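Local coordinates for protein CT296 (Chlamydia trachomatis, PDB 3QH6) that is of unknown function but structurally resembles Fe(II) 2-oxoglutarate-dependent enzymes, at residues A[21-26]-A[125-130]; A[105-110]-A[147-152]; A[116-121]-A[141-146]. All blocks are in the same frame, centred on the assembly; numbering follows the deposited sequence. Where two conformers were deposited one is given.

Contact 1. Residues A[21-26]-A[125-130]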
loop_
_atom_site.group_PDB
_atom_site.type_symbol
_atom_site.label_atom_id
_atom_site.label_comp_id
_atom_site.label_asym_id
_atom_site.label_seq_id
_atom_site.Cartn_x
_atom_site.Cartn_y
_atom_site.Cartn_z
ATOM N N ILE A 21 9.783 -2.124 4.264
ATOM C CA ILE A 21 10.075 -0.812 4.875
ATOM C C ILE A 21 8.764 -0.089 5.102
ATOM O O ILE A 21 7.879 -0.056 4.224
ATOM C CB ILE A 21 11.042 0.020 3.987
ATOM C CG1 ILE A 21 11.326 1.373 4.627
ATOM C CG2 ILE A 21 10.487 0.222 2.564
ATOM C CD1 ILE A 21 12.527 2.141 3.982
ATOM N N LEU A 22 8.633 0.507 6.280
ATOM C CA LEU A 22 7.422 1.225 6.676
ATOM C C LEU A 22 7.638 2.721 6.588
ATOM O O LEU A 22 8.621 3.215 7.142
ATOM C CB LEU A 22 7.126 0.859 8.156
ATOM C CG LEU A 22 5.961 1.631 8.798
ATOM C CD1 LEU A 22 4.669 1.399 8.037
ATOM C CD2 LEU A 22 5.768 1.237 10.271
ATOM N N PHE A 23 6.729 3.449 5.929
ATOM C CA PHE A 23 6.832 4.923 5.808
ATOM C C PHE A 23 5.657 5.613 6.450
ATOM O O PHE A 23 4.503 5.316 6.123
ATOM C CB PHE A 23 6.833 5.364 4.319
ATOM C CG PHE A 23 8.119 5.089 3.597
ATOM C CD1 PHE A 23 8.252 4.001 2.765
ATOM C CD2 PHE A 23 9.194 5.940 3.738
ATOM C CE1 PHE A 23 9.444 3.748 2.109
ATOM C CE2 PHE A 23 10.371 5.677 3.080
ATOM C CZ PHE A 23 10.492 4.606 2.269
ATOM N N GLU A 24 5.941 6.585 7.313
ATOM C CA GLU A 24 4.915 7.506 7.771
ATOM C C GLU A 24 4.575 8.483 6.654
ATOM O O GLU A 24 5.464 8.934 5.936
ATOM C CB GLU A 24 5.417 8.305 8.990
ATOM C CG GLU A 24 4.353 9.233 9.562
ATOM C CD GLU A 24 4.805 9.999 10.806
ATOM O OE1 GLU A 24 5.942 9.768 11.291
ATOM O OE2 GLU A 24 4.001 10.831 11.292
ATOM N N GLY A 25 3.298 8.821 6.537
ATOM C CA GLY A 25 2.837 9.819 5.574
ATOM C C GLY A 25 3.143 9.491 4.119
ATOM O O GLY A 25 3.515 10.361 3.335
ATOM N N LEU A 26 2.987 8.229 3.747
ATOM C CA LEU A 26 3.265 7.797 2.381
ATOM C C LEU A 26 2.260 8.408 1.402
ATOM O O LEU A 26 2.631 8.852 0.319
ATOM C CB LEU A 26 3.231 6.266 2.305
ATOM C CG LEU A 26 3.609 5.595 0.977
ATOM C CD1 LEU A 26 5.008 6.000 0.543
ATOM C CD2 LEU A 26 3.521 4.079 1.106
ATOM N N GLY A 125 2.255 3.624 4.966
ATOM C CA GLY A 125 2.269 2.464 4.080
ATOM C C GLY A 125 3.497 1.594 4.287
ATOM O O GLY A 125 4.558 2.076 4.640
ATOM N N LEU A 126 3.337 0.295 4.067
ATOM C CA LEU A 126 4.411 -0.677 4.237
ATOM C C LEU A 126 4.681 -1.341 2.896
ATOM O O LEU A 126 3.754 -1.922 2.322
ATOM C CB LEU A 126 3.989 -1.741 5.295
ATOM C CG LEU A 126 4.927 -2.939 5.562
ATOM C CD1 LEU A 126 6.239 -2.478 6.216
ATOM C CD2 LEU A 126 4.261 -3.994 6.439
ATOM N N PHE A 127 5.900 -1.219 2.359
ATOM C CA PHE A 127 6.272 -1.995 1.179
ATOM C C PHE A 127 6.854 -3.307 1.699
ATOM O O PHE A 127 7.662 -3.283 2.618
ATOM C CB PHE A 127 7.373 -1.349 0.366
ATOM C CG PHE A 127 6.963 -0.058 -0.328
ATOM C CD1 PHE A 127 6.946 1.141 0.382
ATOM C CD2 PHE A 127 6.652 -0.058 -1.691
ATOM C CE1 PHE A 127 6.621 2.353 -0.254
ATOM C CE2 PHE A 127 6.310 1.154 -2.347
ATOM C CZ PHE A 127 6.282 2.344 -1.632
ATOM N N PHE A 128 6.515 -4.437 1.093
ATOM C CA PHE A 128 7.101 -5.693 1.538
ATOM C C PHE A 128 6.966 -6.734 0.446
ATOM O O PHE A 128 6.173 -6.573 -0.472
ATOM C CB PHE A 128 6.389 -6.211 2.812
ATOM C CG PHE A 128 4.914 -6.596 2.602
ATOM C CD1 PHE A 128 4.546 -7.928 2.415
ATOM C CD2 PHE A 128 3.912 -5.624 2.622
ATOM C CE1 PHE A 128 3.213 -8.279 2.233
ATOM C CE2 PHE A 128 2.575 -5.958 2.432
ATOM C CZ PHE A 128 2.221 -7.292 2.236
ATOM N N SER A 129 7.705 -7.838 0.549
ATOM C CA SER A 129 7.425 -8.923 -0.368
ATOM C C SER A 129 7.184 -10.195 0.407
ATOM O O SER A 129 7.578 -10.311 1.542
ATOM C CB SER A 129 8.523 -9.073 -1.434
ATOM O OG SER A 129 9.598 -9.844 -0.991
ATOM N N GLY A 130 6.509 -11.142 -0.211
ATOM C CA GLY A 130 6.163 -12.380 0.489
ATOM C C GLY A 130 5.056 -12.200 1.519
ATOM O O GLY A 130 4.175 -11.373 1.360
#

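Contact 2. Residues A[105-110]-A[147-152]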
loop_
_atom_site.group_PDB
_atom_site.type_symbol
_atom_site.label_atom_id
_atom_site.label_comp_id
_atom_site.label_asym_id
_atom_site.label_seq_id
_atom_site.Cartn_x
_atom_site.Cartn_y
_atom_site.Cartn_z
ATOM N N LEU A 105 -3.130 -12.441 3.070
ATOM C CA LEU A 105 -2.506 -13.770 2.941
ATOM C C LEU A 105 -1.328 -13.714 1.974
ATOM O O LEU A 105 -1.088 -12.684 1.370
ATOM C CB LEU A 105 -3.539 -14.779 2.440
ATOM C CG LEU A 105 -4.831 -14.701 3.236
ATOM C CD1 LEU A 105 -5.936 -15.548 2.606
ATOM C CD2 LEU A 105 -4.521 -15.144 4.636
ATOM N N PHE A 106 -0.600 -14.817 1.815
ATOM C CA PHE A 106 0.530 -14.836 0.889
ATOM C C PHE A 106 0.124 -14.518 -0.564
ATOM O O PHE A 106 -0.874 -15.030 -1.077
ATOM C CB PHE A 106 1.245 -16.221 0.941
ATOM C CG PHE A 106 2.416 -16.328 -0.018
ATOM C CD1 PHE A 106 3.612 -15.709 0.274
ATOM C CD2 PHE A 106 2.326 -17.053 -1.196
ATOM C CE1 PHE A 106 4.687 -15.790 -0.597
ATOM C CE2 PHE A 106 3.405 -17.139 -2.058
ATOM C CZ PHE A 106 4.598 -16.495 -1.742
ATOM N N ASP A 107 0.940 -13.703 -1.231
ATOM C CA ASP A 107 0.797 -13.430 -2.656
ATOM C C ASP A 107 2.211 -13.383 -3.207
ATOM O O ASP A 107 3.105 -12.822 -2.578
ATOM C CB ASP A 107 0.074 -12.073 -2.860
ATOM C CG ASP A 107 -0.248 -11.778 -4.319
ATOM O OD1 ASP A 107 0.695 -11.567 -5.103
ATOM O OD2 ASP A 107 -1.449 -11.680 -4.671
ATOM N N ASP A 108 2.436 -13.997 -4.361
ATOM C CA ASP A 108 3.802 -14.132 -4.868
ATOM C C ASP A 108 4.235 -12.961 -5.756
ATOM O O ASP A 108 5.294 -13.051 -6.410
ATOM C CB ASP A 108 3.981 -15.483 -5.625
ATOM C CG ASP A 108 3.247 -15.518 -6.960
ATOM O OD1 ASP A 108 2.375 -14.654 -7.189
ATOM O OD2 ASP A 108 3.519 -16.433 -7.778
ATOM N N CYS A 109 3.477 -11.855 -5.745
ATOM C CA CYS A 109 3.839 -10.681 -6.566
ATOM C C CYS A 109 5.227 -10.109 -6.221
ATOM O O CYS A 109 5.786 -10.404 -5.173
ATOM C CB CYS A 109 2.768 -9.567 -6.449
ATOM S SG CYS A 109 2.628 -8.873 -4.743
ATOM N N ASP A 110 5.793 -9.298 -7.116
ATOM C CA ASP A 110 7.118 -8.718 -6.889
ATOM C C ASP A 110 7.141 -7.900 -5.596
ATOM O O ASP A 110 8.099 -7.949 -4.837
ATOM C CB ASP A 110 7.527 -7.817 -8.066
ATOM C CG ASP A 110 7.627 -8.567 -9.371
ATOM O OD1 ASP A 110 6.589 -9.090 -9.825
ATOM O OD2 ASP A 110 8.738 -8.620 -9.949
ATOM N N ILE A 147 -4.480 -3.600 0.730
ATOM C CA ILE A 147 -3.248 -4.209 0.294
ATOM C C ILE A 147 -3.233 -4.158 -1.221
ATOM O O ILE A 147 -4.219 -4.483 -1.874
ATOM C CB ILE A 147 -3.086 -5.670 0.811
ATOM C CG1 ILE A 147 -1.756 -6.234 0.321
ATOM C CG2 ILE A 147 -4.259 -6.563 0.396
ATOM C CD1 ILE A 147 -0.581 -5.851 1.238
ATOM N N LEU A 148 -2.110 -3.712 -1.761
ATOM C CA LEU A 148 -1.962 -3.474 -3.191
ATOM C C LEU A 148 -0.876 -4.406 -3.666
ATOM O O LEU A 148 0.200 -4.407 -3.093
ATOM C CB LEU A 148 -1.493 -2.027 -3.413
ATOM C CG LEU A 148 -2.464 -0.963 -2.870
ATOM C CD1 LEU A 148 -1.785 0.406 -2.860
ATOM C CD2 LEU A 148 -3.731 -0.953 -3.707
ATOM N N ARG A 149 -1.145 -5.192 -4.702
ATOM C CA ARG A 149 -0.170 -6.140 -5.186
ATOM C C ARG A 149 0.422 -5.648 -6.488
ATOM O O ARG A 149 -0.307 -5.446 -7.455
ATOM C CB ARG A 149 -0.838 -7.512 -5.421
ATOM C CG ARG A 149 -1.695 -8.028 -4.273
ATOM C CD ARG A 149 -0.855 -8.258 -3.003
ATOM N NE ARG A 149 -1.645 -9.008 -2.026
ATOM C CZ ARG A 149 -1.167 -9.547 -0.921
ATOM N NH1 ARG A 149 0.121 -9.429 -0.641
ATOM N NH2 ARG A 149 -1.980 -10.232 -0.106
ATOM N N PHE A 150 1.752 -5.586 -6.580
ATOM C CA PHE A 150 2.370 -5.044 -7.801
ATOM C C PHE A 150 3.192 -6.101 -8.503
ATOM O O PHE A 150 3.962 -6.790 -7.860
ATOM C CB PHE A 150 3.280 -3.838 -7.479
ATOM C CG PHE A 150 2.535 -2.639 -6.981
ATOM C CD1 PHE A 150 2.026 -1.697 -7.868
ATOM C CD2 PHE A 150 2.288 -2.468 -5.629
ATOM C CE1 PHE A 150 1.293 -0.573 -7.392
ATOM C CE2 PHE A 150 1.574 -1.357 -5.175
ATOM C CZ PHE A 150 1.079 -0.428 -6.052
ATOM N N SER A 151 3.060 -6.204 -9.826
ATOM C CA SER A 151 3.747 -7.291 -10.553
ATOM C C SER A 151 4.492 -6.731 -11.774
ATOM O O SER A 151 4.019 -5.796 -12.445
ATOM C CB SER A 151 2.736 -8.371 -10.995
ATOM O OG SER A 151 3.378 -9.429 -11.706
ATOM N N SER A 152 5.671 -7.285 -12.037
ATOM C CA SER A 152 6.438 -6.933 -13.226
ATOM C C SER A 152 6.020 -7.851 -14.384
ATOM O O SER A 152 6.538 -7.736 -15.497
ATOM C CB SER A 152 7.936 -7.101 -12.957
ATOM O OG SER A 152 8.253 -8.479 -12.714
HETATM O O HOH W 1 1.440 -11.231 1.369
HETATM O O HOH W 2 -4.627 -11.934 0.385
#

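Contact 3. Residues A[116-121]-A[141-146]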
loop_
_atom_site.group_PDB
_atom_site.type_symbol
_atom_site.label_atom_id
_atom_site.label_comp_id
_atom_site.label_asym_id
_atom_site.label_seq_id
_atom_site.Cartn_x
_atom_site.Cartn_y
_atom_site.Cartn_z
ATOM N N CYS A 116 -2.546 2.169 5.032
ATOM C CA CYS A 116 -3.590 2.323 6.046
ATOM C C CYS A 116 -4.524 3.502 5.647
ATOM O O CYS A 116 -4.038 4.571 5.238
ATOM C CB CYS A 116 -2.962 2.507 7.419
ATOM S SG CYS A 116 -4.191 2.713 8.716
ATOM N N LEU A 117 -5.847 3.288 5.719
ATOM C CA LEU A 117 -6.831 4.234 5.163
ATOM C C LEU A 117 -7.447 5.143 6.228
ATOM O O LEU A 117 -7.962 6.210 5.899
ATOM C CB LEU A 117 -7.972 3.503 4.413
ATOM C CG LEU A 117 -7.590 2.749 3.133
ATOM C CD1 LEU A 117 -8.832 2.193 2.452
ATOM C CD2 LEU A 117 -6.811 3.648 2.167
ATOM N N SER A 118 -7.420 4.716 7.489
ATOM C CA SER A 118 -8.106 5.460 8.534
ATOM C C SER A 118 -7.455 5.313 9.909
ATOM O O SER A 118 -6.567 4.473 10.119
ATOM C CB SER A 118 -9.565 5.009 8.616
ATOM O OG SER A 118 -9.655 3.685 9.117
ATOM N N GLY A 119 -7.912 6.150 10.840
ATOM C CA GLY A 119 -7.446 6.100 12.209
ATOM C C GLY A 119 -6.149 6.865 12.369
ATOM O O GLY A 119 -5.749 7.609 11.481
ATOM N N GLU A 120 -5.482 6.646 13.494
ATOM C CA GLU A 120 -4.226 7.314 13.802
ATOM C C GLU A 120 -3.179 7.174 12.699
ATOM O O GLU A 120 -2.508 8.146 12.356
ATOM C CB GLU A 120 -3.669 6.773 15.115
ATOM C CG GLU A 120 -2.495 7.557 15.649
ATOM C CD GLU A 120 -2.159 7.176 17.075
ATOM O OE1 GLU A 120 -2.930 7.567 17.981
ATOM O OE2 GLU A 120 -1.138 6.480 17.287
ATOM N N LYS A 121 -3.041 5.972 12.140
ATOM C CA LYS A 121 -1.984 5.696 11.161
ATOM C C LYS A 121 -2.429 5.843 9.710
ATOM O O LYS A 121 -1.753 5.335 8.820
ATOM C CB LYS A 121 -1.405 4.282 11.362
ATOM C CG LYS A 121 -0.721 4.052 12.722
ATOM C CD LYS A 121 0.356 5.085 12.985
ATOM C CE LYS A 121 0.913 4.985 14.405
ATOM N NZ LYS A 121 2.003 3.975 14.527
ATOM N N ALA A 141 -9.004 -1.726 15.756
ATOM C CA ALA A 141 -10.134 -2.515 15.268
ATOM C C ALA A 141 -11.137 -1.667 14.495
ATOM O O ALA A 141 -11.918 -2.189 13.706
ATOM C CB ALA A 141 -10.830 -3.224 16.432
ATOM N N GLY A 142 -11.126 -0.361 14.721
ATOM C CA GLY A 142 -12.041 0.520 14.018
ATOM C C GLY A 142 -11.585 0.923 12.620
ATOM O O GLY A 142 -12.337 1.559 11.885
ATOM N N ASP A 143 -10.362 0.554 12.245
ATOM C CA ASP A 143 -9.728 1.142 11.065
ATOM C C ASP A 143 -9.567 0.109 9.974
ATOM O O ASP A 143 -9.708 -1.078 10.224
ATOM C CB ASP A 143 -8.358 1.713 11.415
ATOM C CG ASP A 143 -8.409 2.713 12.560
ATOM O OD1 ASP A 143 -9.463 3.360 12.731
ATOM O OD2 ASP A 143 -7.391 2.846 13.284
ATOM N N THR A 144 -9.253 0.548 8.757
ATOM C CA THR A 144 -9.054 -0.402 7.676
ATOM C C THR A 144 -7.812 -0.065 6.854
ATOM O O THR A 144 -7.166 0.962 7.044
ATOM C CB THR A 144 -10.276 -0.463 6.710
ATOM O OG1 THR A 144 -10.333 0.735 5.921
ATOM C CG2 THR A 144 -11.584 -0.648 7.475
ATOM N N ALA A 145 -7.480 -0.950 5.932
ATOM C CA ALA A 145 -6.310 -0.766 5.113
ATOM C C ALA A 145 -6.579 -1.409 3.772
ATOM O O ALA A 145 -7.545 -2.165 3.611
ATOM C CB ALA A 145 -5.088 -1.397 5.788
ATOM N N ILE A 146 -5.739 -1.099 2.798
ATOM C CA ILE A 146 -5.862 -1.752 1.499
ATOM C C ILE A 146 -4.500 -2.324 1.124
ATOM O O ILE A 146 -3.472 -1.668 1.290
ATOM C CB ILE A 146 -6.437 -0.797 0.401
ATOM C CG1 ILE A 146 -6.693 -1.558 -0.912
ATOM C CG2 ILE A 146 -5.534 0.453 0.138
ATOM C CD1 ILE A 146 -7.452 -0.702 -1.913
#

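Contact 1. Residues A[21-26]-A[125-130]
Ile21 O is gripped twice: Phe127 N donates a hydrogen bond to it at 3.0 Å, in the carbonyl plane, and Leu126 CA adds a CA-H...O contact at 3.5 Å. This is the margin of the antiparallel sheet, where outermost strand 20-23 runs beside 125-128. Ile21 and Phe127 form one hydrogen-bonded pair, Phe23 and Gly125 the other; in the latter Phe23 N points almost straight at Gly125 O (2.9 Å, 177°). Between them Leu22 and Leu126 make a non-hydrogen-bonded pair on one face. Leu126 CG is anti to the backbone N (chi1 175°), and its CD1 returns to 4.0 Å from Leu22 CB.

On the other face Phe127 is the hub, well suited as a broad apolar ring that helix 77-85 covers through Leu80, Ala81 and Leu84. Phe23 CD1 meets the edge of the Phe127 ring, near its plane, at 3.8 Å from CE1; Phe23 also stacks edge-to-face with His11. Beyond the strand, the chain turns through Gly25, whose positive phi (60°) glycine adopts easily, and returns Leu26 to the sheet. Because Gly125 has no side chain, Leu26 CD2 can settle 3.6 Å from Gly125 CA.

Contact 2. Residues A[105-110]-A[147-152]
The guanidinium of Arg149 is sandwiched: Ile147 CG1 sits over the centre of one face, Asp107 CB 3.3 Å above the centre of the opposite face, and water 2 lies at the edge, in plane. A bend at chi2 (-63°) brings the flat group there. Arg149 NH2 donates to Leu105 O at 3.0 Å, a bent bond whose acceptor is tilted 30° from the guanidinium plane. Water 1 links NH1 to the same carbonyl, while water 2 accepts from Leu105 N and, weakly, from NH2. Arginine suits the place because its several N-H groups can serve a loop backbone and waters together.

The Asp107 carboxylate, turned 21° from the guanidinium, has OD2 3.8 Å from Arg149 NE: a long salt bridge of charges alone, with no N-H aimed at the oxygen. OD2 has a second salt bridge with Arg94, and OD1 accepts from Cys109 N in an Asx turn. Farther along, Cys109 SG rests 3.8 Å from Arg149 CB. Asp110 takes Ser152 N on OD1 (3.0 Å) and Ser152 OG on OD2 (2.8 Å), both from above the carboxylate plane; OD2 also forms a salt bridge with Arg87 NE.

The loop 105-110 thus runs alongside the end of strand 145-151, in nearly the same direction. That strand lies between strands 91-98 and 111-116; Ser112 of the latter bonds Arg149 NH1, and helix 77-85 meets Leu148 and Phe150 through Leu77.

Contact 3. Residues A[116-121]-A[141-146]
Asp143 lays its carboxylate against Gly119, both OD1 and OD2 being 3.4 Å from Gly119 CA. CG anti to its own carbonyl carbon (chi1 -55°) puts the carboxylate there, while Asp143 CB lies 3.3 Å from Ser118 OG. Glycine suits position 119 on two counts: its phi is positive (83°), and the carboxylate lies directly against its bare CA.

Ser118 supplies one of the two hydrogen bonds across the contact. Its OG, in the crowded position between backbone N and carbonyl carbon, accepts from Thr144 N at 3.2 Å. Both Ser118 OG and Thr144 OG1 are hydrogen-bonded to Glu36 OE1 of helix 29-42, and Trp97 NE1 also bonds Thr144 OG1, so two small hydroxyls share one carboxylate oxygen within a buried region. Ser118 N, by contrast, is buried without a partner. One residue earlier, Leu117 N gives a straight bond to Thr144 O (3.0 Å, 169°), on a carbonyl lone pair.

Leu117 itself crosses Thr144 and Ile146 obliquely, its CD2 reaching 4.0 Å from Ile146 CG2. The branched apolar side chain fits under helix 29-42, where Cys32, Leu35 and Leu39 also touch it. Cys116 and Ala145 form a non-hydrogen-bonded pair, the small alanine methyl lying 4.0 Å from Cys116 CA.

The arrangement is that of an antiparallel strand pair at its end: regular pairing stops at Cys116 and Ala145, and a serine hydroxyl takes over as acceptor for the amide of Thr144, just before the strand begins, in a sheet consistent with the cupin clan.

All three contacts reach one antiparallel sheet, contact 2 through a loop packed beside strand 145-151. Contact 1 joins its outermost strand 20-23 to 125-128, whereas contacts 2 and 3 use the two ends of strand 145-151, their centres about 20 Å apart on opposite sides of the chain's centre. Contacts 1 and 2, about 13 Å apart between centres, touch directly: Phe128 CZ packs on Ile147 CD1 at 3.3 Å, and Ser129 CB lies 3.6 Å from Asp110 O. Contacts 1 and 3, with centres about 14 Å apart, adjoin in sequence. A tetraethylene glycol, probably from the crystallisation liquor, lies about 4 Å from the Asp107 side chain and is hydrogen-bonded to Asp108; it does not establish a functional pocket.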